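Local coordinates for protein putative dehydratase (PDB 2POZ) that is of unproven function but, as a member of the mandelate racemase/muconate lactonizing enzyme family in the enolase superfamily, probably acts as a lyase of the dehydratase kind, at residues F116-R121 with E322-F328; F158-A162 with A185-V189; N239-K243 with I268-C274. All blocks are in the same frame, centred on the assembly; numbering follows the deposited sequence.

Contact 1: residues F116-R121 with E322-F328; sequences FGGKIR and EANITNF
Helix ends are often secured by side chains that satisfy stray carbonyls; here a Schellman motif ends one helix, and N324 of the other segment binds carbonyls in and just after it. G117 (phi/psi 117/17) is the first residue to leave helical angles after helix 112-115, and G118 (87/177) follows. At both sites a CB would jam against the preceding carbonyl, so the angles call for glycine. K119 (-93/153) and R121 (-142/149) are extended, with a kink at I120 (-119/-26). This loop runs beside the end of helix 312-324, K119 and N324 nearest with CA atoms 4.9 Å apart.

Among the hydrogen bonds, one joins backbone to backbone: I120 N to A323 O, 2.8 Å. N324, chi1 t, sends ND2 to G118 O at 2.7 Å and, weakly, to F116 O at 3.1 Å; its OD1 is held by K291. R121 (p, t, p, chi4 78°) curls back so that NH1 donates to E322 O at 2.6 Å and I325 O at 2.8 Å, and NH2 to I325 O at 3.1 Å. F328 CB sits over one guanidinium face.

Apolar contact is narrower. R67 and E70 of a second subunit pack on K119 and I120, its E69 on N324 and T326. The loop before strand 123-128 is thereby fastened to the end of helix 312-324, with I120 (m, t) CD1 3.3 Å from T326 CG2.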
# COMPACT_ATOMS: atom_id res chain seq x y z
N PHE A 116 -18.09 18.88 -30.18
CA PHE A 116 -17.44 18.55 -28.91
C PHE A 116 -17.78 19.51 -27.76
O PHE A 116 -17.31 19.33 -26.64
CB PHE A 116 -15.91 18.53 -29.09
CG PHE A 116 -15.40 17.28 -29.76
CD1 PHE A 116 -16.27 16.32 -30.27
CD2 PHE A 116 -14.02 17.06 -29.88
CE1 PHE A 116 -15.78 15.16 -30.89
CE2 PHE A 116 -13.53 15.91 -30.48
CZ PHE A 116 -14.41 14.95 -30.99
N GLY A 117 -18.58 20.54 -28.05
CA GLY A 117 -18.94 21.48 -27.01
C GLY A 117 -18.44 22.89 -27.27
O GLY A 117 -18.38 23.72 -26.36
N GLY A 118 -18.06 23.16 -28.51
CA GLY A 118 -17.59 24.49 -28.85
C GLY A 118 -16.12 24.76 -28.62
O GLY A 118 -15.38 23.93 -28.10
N LYS A 119 -15.72 25.97 -29.00
CA LYS A 119 -14.34 26.41 -28.91
C LYS A 119 -14.04 27.16 -27.60
O LYS A 119 -14.93 27.76 -27.00
CB LYS A 119 -14.04 27.33 -30.10
CG LYS A 119 -12.64 27.87 -30.15
CD LYS A 119 -12.58 29.10 -31.05
CE LYS A 119 -13.05 28.80 -32.46
NZ LYS A 119 -13.08 30.05 -33.27
N ILE A 120 -12.79 27.10 -27.18
CA ILE A 120 -12.34 27.79 -25.98
C ILE A 120 -11.26 28.81 -26.37
O ILE A 120 -11.08 29.83 -25.70
CB ILE A 120 -11.72 26.82 -24.95
CG1 ILE A 120 -12.81 25.95 -24.34
CG2 ILE A 120 -11.01 27.60 -23.85
CD1 ILE A 120 -12.30 25.01 -23.27
N ARG A 121 -10.56 28.54 -27.47
CA ARG A 121 -9.50 29.42 -27.95
C ARG A 121 -9.48 29.51 -29.48
O ARG A 121 -9.86 28.56 -30.17
CB ARG A 121 -8.14 28.91 -27.42
CG ARG A 121 -7.89 27.43 -27.70
CD ARG A 121 -6.66 26.91 -26.98
NE ARG A 121 -6.86 26.76 -25.53
CZ ARG A 121 -7.52 25.76 -24.95
NH1 ARG A 121 -8.07 24.79 -25.68
NH2 ARG A 121 -7.62 25.72 -23.63
N GLU A 322 -7.46 20.65 -29.76
CA GLU A 322 -6.85 21.74 -29.00
C GLU A 322 -7.72 22.99 -28.93
O GLU A 322 -7.50 23.86 -28.09
CB GLU A 322 -5.48 22.06 -29.58
CG GLU A 322 -4.60 20.83 -29.71
CD GLU A 322 -3.23 21.12 -30.28
OE1 GLU A 322 -3.14 21.93 -31.23
OE2 GLU A 322 -2.24 20.53 -29.79
N ALA A 323 -8.70 23.08 -29.82
CA ALA A 323 -9.59 24.23 -29.81
C ALA A 323 -10.64 24.03 -28.72
O ALA A 323 -11.20 25.00 -28.19
CB ALA A 323 -10.28 24.37 -31.16
N ASN A 324 -10.87 22.77 -28.36
CA ASN A 324 -11.91 22.41 -27.40
C ASN A 324 -11.56 22.01 -25.96
O ASN A 324 -12.32 22.33 -25.04
CB ASN A 324 -12.77 21.31 -28.07
CG ASN A 324 -13.86 20.77 -27.16
OD1 ASN A 324 -13.66 19.80 -26.44
ND2 ASN A 324 -15.03 21.40 -27.21
N ILE A 325 -10.44 21.33 -25.75
CA ILE A 325 -10.10 20.90 -24.39
C ILE A 325 -9.77 22.03 -23.42
O ILE A 325 -9.14 23.03 -23.78
CB ILE A 325 -8.93 19.88 -24.40
CG1 ILE A 325 -7.72 20.46 -25.14
CG2 ILE A 325 -9.38 18.57 -25.06
CD1 ILE A 325 -6.49 19.57 -25.07
N THR A 326 -10.20 21.85 -22.18
CA THR A 326 -9.99 22.86 -21.16
C THR A 326 -8.59 22.83 -20.55
O THR A 326 -8.12 23.85 -20.04
CB THR A 326 -11.04 22.71 -20.04
OG1 THR A 326 -11.09 21.35 -19.62
CG2 THR A 326 -12.42 23.11 -20.53
N ASN A 327 -7.92 21.68 -20.61
CA ASN A 327 -6.57 21.56 -20.04
C ASN A 327 -5.46 21.48 -21.10
O ASN A 327 -4.53 20.68 -20.98
CB ASN A 327 -6.50 20.35 -19.08
CG ASN A 327 -6.87 19.03 -19.76
OD1 ASN A 327 -7.60 18.99 -20.75
ND2 ASN A 327 -6.39 17.92 -19.19
N PHE A 328 -5.57 22.31 -22.12
CA PHE A 328 -4.57 22.35 -23.19
C PHE A 328 -3.35 23.12 -22.73
O PHE A 328 -3.47 24.16 -22.09
CB PHE A 328 -5.14 23.02 -24.44
CG PHE A 328 -4.11 23.32 -25.49
CD1 PHE A 328 -3.59 22.29 -26.29
CD2 PHE A 328 -3.62 24.61 -25.66
CE1 PHE A 328 -2.61 22.56 -27.24
CE2 PHE A 328 -2.64 24.89 -26.61
CZ PHE A 328 -2.14 23.86 -27.41

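Contact 2: residues F158-A162 with A185-V189; sequences FYPLA and AYRRV
In a beta/alpha barrel, the chain leaving a strand must fit the helix that packs outside it, and this contact from the barrel domain illustrates how closely the two shapes can match. F158 ends strand 155-158 in extended form (phi/psi -155/156); P160 (-94/5) and L161 (-101/9) then bend the chain before A162 (-66/142) extends it again. Opposite lies a regular turn of helix 179-196, residues 185-189. The backbones are closest at P160 and A185, whose CA atoms are 5.3 Å apart, a separation helped by the small side chain of A185.

A185, R188 and V189 form the helix surface that meets the bend. The A185 methyl is a low bump between P160 and L161: its CB lies 3.6 Å from P160 O and 3.8 Å from L161 CD2, the leucine (m, t) turning its end back to the helix. The proline ring fits beside V189, with P160 CB 3.7 Å from V189 CG2. F158, chi1 p, continues this surface, bringing CE1 to 3.9 Å from V189 CA, which lies at the edge of the ring. F141 of helix 138-144 packs on F158, and F218 of helix 212-222 on A185 and V189.

R188 (m, t, t) runs alongside the proline into the mouth of the bend. Its NH1 donates to P160 O and to A162 O, both at 2.8 Å, and its NH2 to A162 O at 3.0 Å; NH2 also has a salt bridge to D136. The buried guanidinium thus ties the loop to the helix by directed hydrogen bonds as well as apolar contact, while D136 meets its charge.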
# COMPACT_ATOMS: atom_id res chain seq x y z
N PHE A 158 13.87 18.86 -28.01
CA PHE A 158 14.91 18.12 -28.70
C PHE A 158 15.36 16.87 -27.94
O PHE A 158 15.20 16.78 -26.73
CB PHE A 158 16.12 19.04 -28.99
CG PHE A 158 16.75 19.62 -27.75
CD1 PHE A 158 17.99 19.17 -27.31
CD2 PHE A 158 16.11 20.62 -27.03
CE1 PHE A 158 18.59 19.72 -26.17
CE2 PHE A 158 16.70 21.17 -25.89
CZ PHE A 158 17.94 20.72 -25.46
N TYR A 159 15.90 15.92 -28.70
CA TYR A 159 16.39 14.65 -28.17
C TYR A 159 17.91 14.79 -28.14
O TYR A 159 18.56 14.86 -29.18
CB TYR A 159 15.96 13.53 -29.14
CG TYR A 159 16.47 12.15 -28.79
CD1 TYR A 159 16.00 11.47 -27.66
CD2 TYR A 159 17.39 11.50 -29.62
CE1 TYR A 159 16.45 10.18 -27.35
CE2 TYR A 159 17.84 10.21 -29.33
CZ TYR A 159 17.36 9.56 -28.19
OH TYR A 159 17.78 8.28 -27.93
N PRO A 160 18.51 14.84 -26.94
CA PRO A 160 19.96 15.00 -26.82
C PRO A 160 20.78 13.72 -26.70
O PRO A 160 22.00 13.79 -26.52
CB PRO A 160 20.09 15.85 -25.57
CG PRO A 160 19.06 15.20 -24.67
CD PRO A 160 17.86 14.99 -25.62
N LEU A 161 20.14 12.57 -26.80
CA LEU A 161 20.85 11.30 -26.64
C LEU A 161 21.23 10.55 -27.92
O LEU A 161 21.69 9.41 -27.84
CB LEU A 161 20.02 10.38 -25.72
CG LEU A 161 19.50 10.97 -24.40
CD1 LEU A 161 18.69 9.91 -23.62
CD2 LEU A 161 20.68 11.47 -23.55
N ALA A 162 21.06 11.17 -29.08
CA ALA A 162 21.38 10.47 -30.34
C ALA A 162 22.88 10.18 -30.49
O ALA A 162 23.72 10.99 -30.11
CB ALA A 162 20.88 11.28 -31.54
N ALA A 185 25.98 14.49 -24.11
CA ALA A 185 24.53 14.73 -24.06
C ALA A 185 24.29 16.00 -23.26
O ALA A 185 23.49 16.86 -23.66
CB ALA A 185 23.83 13.55 -23.39
N TYR A 186 24.98 16.12 -22.14
CA TYR A 186 24.84 17.29 -21.29
C TYR A 186 25.28 18.57 -22.00
O TYR A 186 24.62 19.61 -21.89
CB TYR A 186 25.66 17.12 -20.01
CG TYR A 186 25.79 18.40 -19.22
CD1 TYR A 186 24.72 18.91 -18.49
CD2 TYR A 186 26.97 19.14 -19.26
CE1 TYR A 186 24.82 20.13 -17.81
CE2 TYR A 186 27.09 20.36 -18.59
CZ TYR A 186 26.02 20.84 -17.87
OH TYR A 186 26.14 22.04 -17.21
N ARG A 187 26.39 18.49 -22.73
CA ARG A 187 26.91 19.65 -23.46
C ARG A 187 25.95 20.08 -24.55
O ARG A 187 25.85 21.27 -24.86
CB ARG A 187 28.29 19.33 -24.06
CG ARG A 187 29.37 19.08 -23.01
CD ARG A 187 29.61 20.32 -22.16
NE ARG A 187 30.41 20.02 -20.97
CZ ARG A 187 30.73 20.92 -20.03
NH1 ARG A 187 30.33 22.18 -20.14
NH2 ARG A 187 31.45 20.54 -18.98
N ARG A 188 25.25 19.12 -25.15
CA ARG A 188 24.29 19.44 -26.19
C ARG A 188 23.15 20.27 -25.60
O ARG A 188 22.71 21.26 -26.19
CB ARG A 188 23.72 18.17 -26.82
CG ARG A 188 24.66 17.40 -27.74
CD ARG A 188 24.03 16.08 -28.14
NE ARG A 188 24.77 15.36 -29.16
CZ ARG A 188 24.64 14.06 -29.41
NH1 ARG A 188 23.79 13.34 -28.68
NH2 ARG A 188 25.34 13.48 -30.38
N VAL A 189 22.66 19.85 -24.43
CA VAL A 189 21.57 20.58 -23.78
C VAL A 189 22.05 21.98 -23.40
O VAL A 189 21.34 22.97 -23.60
CB VAL A 189 21.06 19.83 -22.51
CG1 VAL A 189 19.93 20.60 -21.86
CG2 VAL A 189 20.57 18.43 -22.90

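Contact 3: residues N239-K243 with I268-C274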
# COMPACT_ATOMS: atom_id res chain seq x y z
N ASN A 239 6.36 1.47 -15.88
CA ASN A 239 5.74 2.54 -15.09
C ASN A 239 6.27 2.62 -13.66
O ASN A 239 6.05 3.61 -12.96
CB ASN A 239 4.23 2.38 -15.07
CG ASN A 239 3.61 2.67 -16.42
OD1 ASN A 239 4.05 3.56 -17.13
ND2 ASN A 239 2.57 1.91 -16.78
N GLY A 240 6.96 1.57 -13.22
CA GLY A 240 7.53 1.59 -11.89
C GLY A 240 8.72 2.54 -11.91
O GLY A 240 8.90 3.35 -11.00
N ALA A 241 9.53 2.43 -12.96
CA ALA A 241 10.68 3.31 -13.10
C ALA A 241 10.18 4.75 -13.23
O ALA A 241 10.77 5.67 -12.68
CB ALA A 241 11.50 2.92 -14.32
N LEU A 242 9.07 4.93 -13.96
CA LEU A 242 8.51 6.27 -14.15
C LEU A 242 8.19 6.94 -12.82
O LEU A 242 8.51 8.12 -12.62
CB LEU A 242 7.24 6.21 -15.00
CG LEU A 242 6.52 7.53 -15.28
CD1 LEU A 242 7.47 8.53 -15.95
CD2 LEU A 242 5.32 7.28 -16.19
N LYS A 243 7.57 6.21 -11.89
CA LYS A 243 7.25 6.81 -10.60
C LYS A 243 8.50 7.10 -9.78
O LYS A 243 8.62 8.17 -9.18
CB LYS A 243 6.29 5.93 -9.79
CG LYS A 243 5.92 6.58 -8.46
CD LYS A 243 4.55 6.18 -7.96
CE LYS A 243 4.14 7.05 -6.77
NZ LYS A 243 4.16 8.51 -7.11
N ILE A 268 -1.18 5.51 -16.25
CA ILE A 268 -0.37 6.70 -16.03
C ILE A 268 -0.99 7.57 -14.94
O ILE A 268 -0.32 8.01 -14.01
CB ILE A 268 -0.24 7.54 -17.31
CG1 ILE A 268 0.46 6.73 -18.41
CG2 ILE A 268 0.52 8.84 -17.01
CD1 ILE A 268 1.82 6.17 -18.01
N PHE A 269 -2.29 7.84 -15.06
CA PHE A 269 -3.00 8.67 -14.11
C PHE A 269 -2.81 8.20 -12.67
O PHE A 269 -2.48 8.98 -11.79
CB PHE A 269 -4.49 8.71 -14.45
CG PHE A 269 -4.78 9.34 -15.78
CD1 PHE A 269 -5.91 8.98 -16.50
CD2 PHE A 269 -3.92 10.30 -16.31
CE1 PHE A 269 -6.18 9.56 -17.74
CE2 PHE A 269 -4.19 10.89 -17.54
CZ PHE A 269 -5.32 10.52 -18.26
N GLU A 270 -3.02 6.90 -12.46
CA GLU A 270 -2.90 6.34 -11.13
C GLU A 270 -1.51 6.43 -10.52
O GLU A 270 -1.36 6.27 -9.31
CB GLU A 270 -3.38 4.89 -11.13
CG GLU A 270 -4.84 4.76 -11.57
CD GLU A 270 -5.44 3.41 -11.24
OE1 GLU A 270 -4.76 2.38 -11.43
OE2 GLU A 270 -6.62 3.38 -10.79
N LEU A 271 -0.50 6.69 -11.34
CA LEU A 271 0.86 6.82 -10.82
C LEU A 271 1.05 8.20 -10.21
O LEU A 271 1.84 8.38 -9.28
CB LEU A 271 1.89 6.64 -11.93
CG LEU A 271 1.96 5.31 -12.67
CD1 LEU A 271 2.98 5.43 -13.80
CD2 LEU A 271 2.34 4.20 -11.70
N GLN A 272 0.33 9.18 -10.75
CA GLN A 272 0.46 10.56 -10.30
C GLN A 272 1.93 10.93 -10.24
O GLN A 272 2.42 11.47 -9.25
CB GLN A 272 -0.19 10.73 -8.93
CG GLN A 272 -1.50 11.50 -9.01
CD GLN A 272 -2.30 11.43 -7.72
OE1 GLN A 272 -3.30 12.13 -7.58
NE2 GLN A 272 -1.86 10.59 -6.79
N ALA A 273 2.63 10.62 -11.32
CA ALA A 273 4.05 10.90 -11.44
C ALA A 273 4.30 11.93 -12.53
O ALA A 273 5.34 12.59 -12.54
CB ALA A 273 4.80 9.61 -11.75
N CYS A 274 3.34 12.07 -13.44
CA CYS A 274 3.44 13.00 -14.57
C CYS A 274 2.57 14.23 -14.37
O CYS A 274 1.54 14.18 -13.72
CB CYS A 274 2.99 12.30 -15.87
SG CYS A 274 3.94 10.82 -16.25
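L242 is the centre of this contact, a single leucine from the first turn of helix 239-248 set against the chain as it leaves helix 261-269. Its CD2 lies 3.8 Å from L271 CD1, 3.8 Å from C274 SG and 4.1 Å from I268 CD1, so residues before (I268), within (L271) and after (C274) the turn that follows that helix meet at one methyl group. On one flank N239 adds its side chain, with CB 3.5 Å from L271 CD1. On the other, the A273 methyl, CB, comes within 3.9 Å of K243 CA, where the two backbones are closest: the CA atoms of K243 and A273 are 5.3 Å apart.

The type I turn from F269 to Q272, with Q272 at positive phi (49/49), swings the chain so that L271 and A273 can both point to the helix. At the polar edge K243 reaches along the turn, and its NZ donates to L271 O at 3.2 Å; the same amine forms a long, weak ion pair with E247.

The contact illustrates how successive beta/alpha units of a barrel pack side by side around the outside: L242, I268 and C274 all also touch V255 of strand 253-255, which lies in the chain between the two helices and forms the floor beneath them.

How the contacts relate
Followed from the N terminus, the chain enters contact 1 at 116-121, just after helix 112-115, and that loop does not close until 322-328, with 200 residues between the segments. Both other contacts are nested within it, in series. Contact 2 closes a short loop first, joining the end of strand 155-158 to helix 179-196; contact 3 then closes another between helices 239-248 and 261-269. None of them touch, and the centres of contacts 1 and 2 lie about 34 Å apart. Contact 1 ties the loop before strand 123-128 to the end of helix 312-324, while contacts 2 and 3 each join neighbouring barrel elements within the long loop it closes.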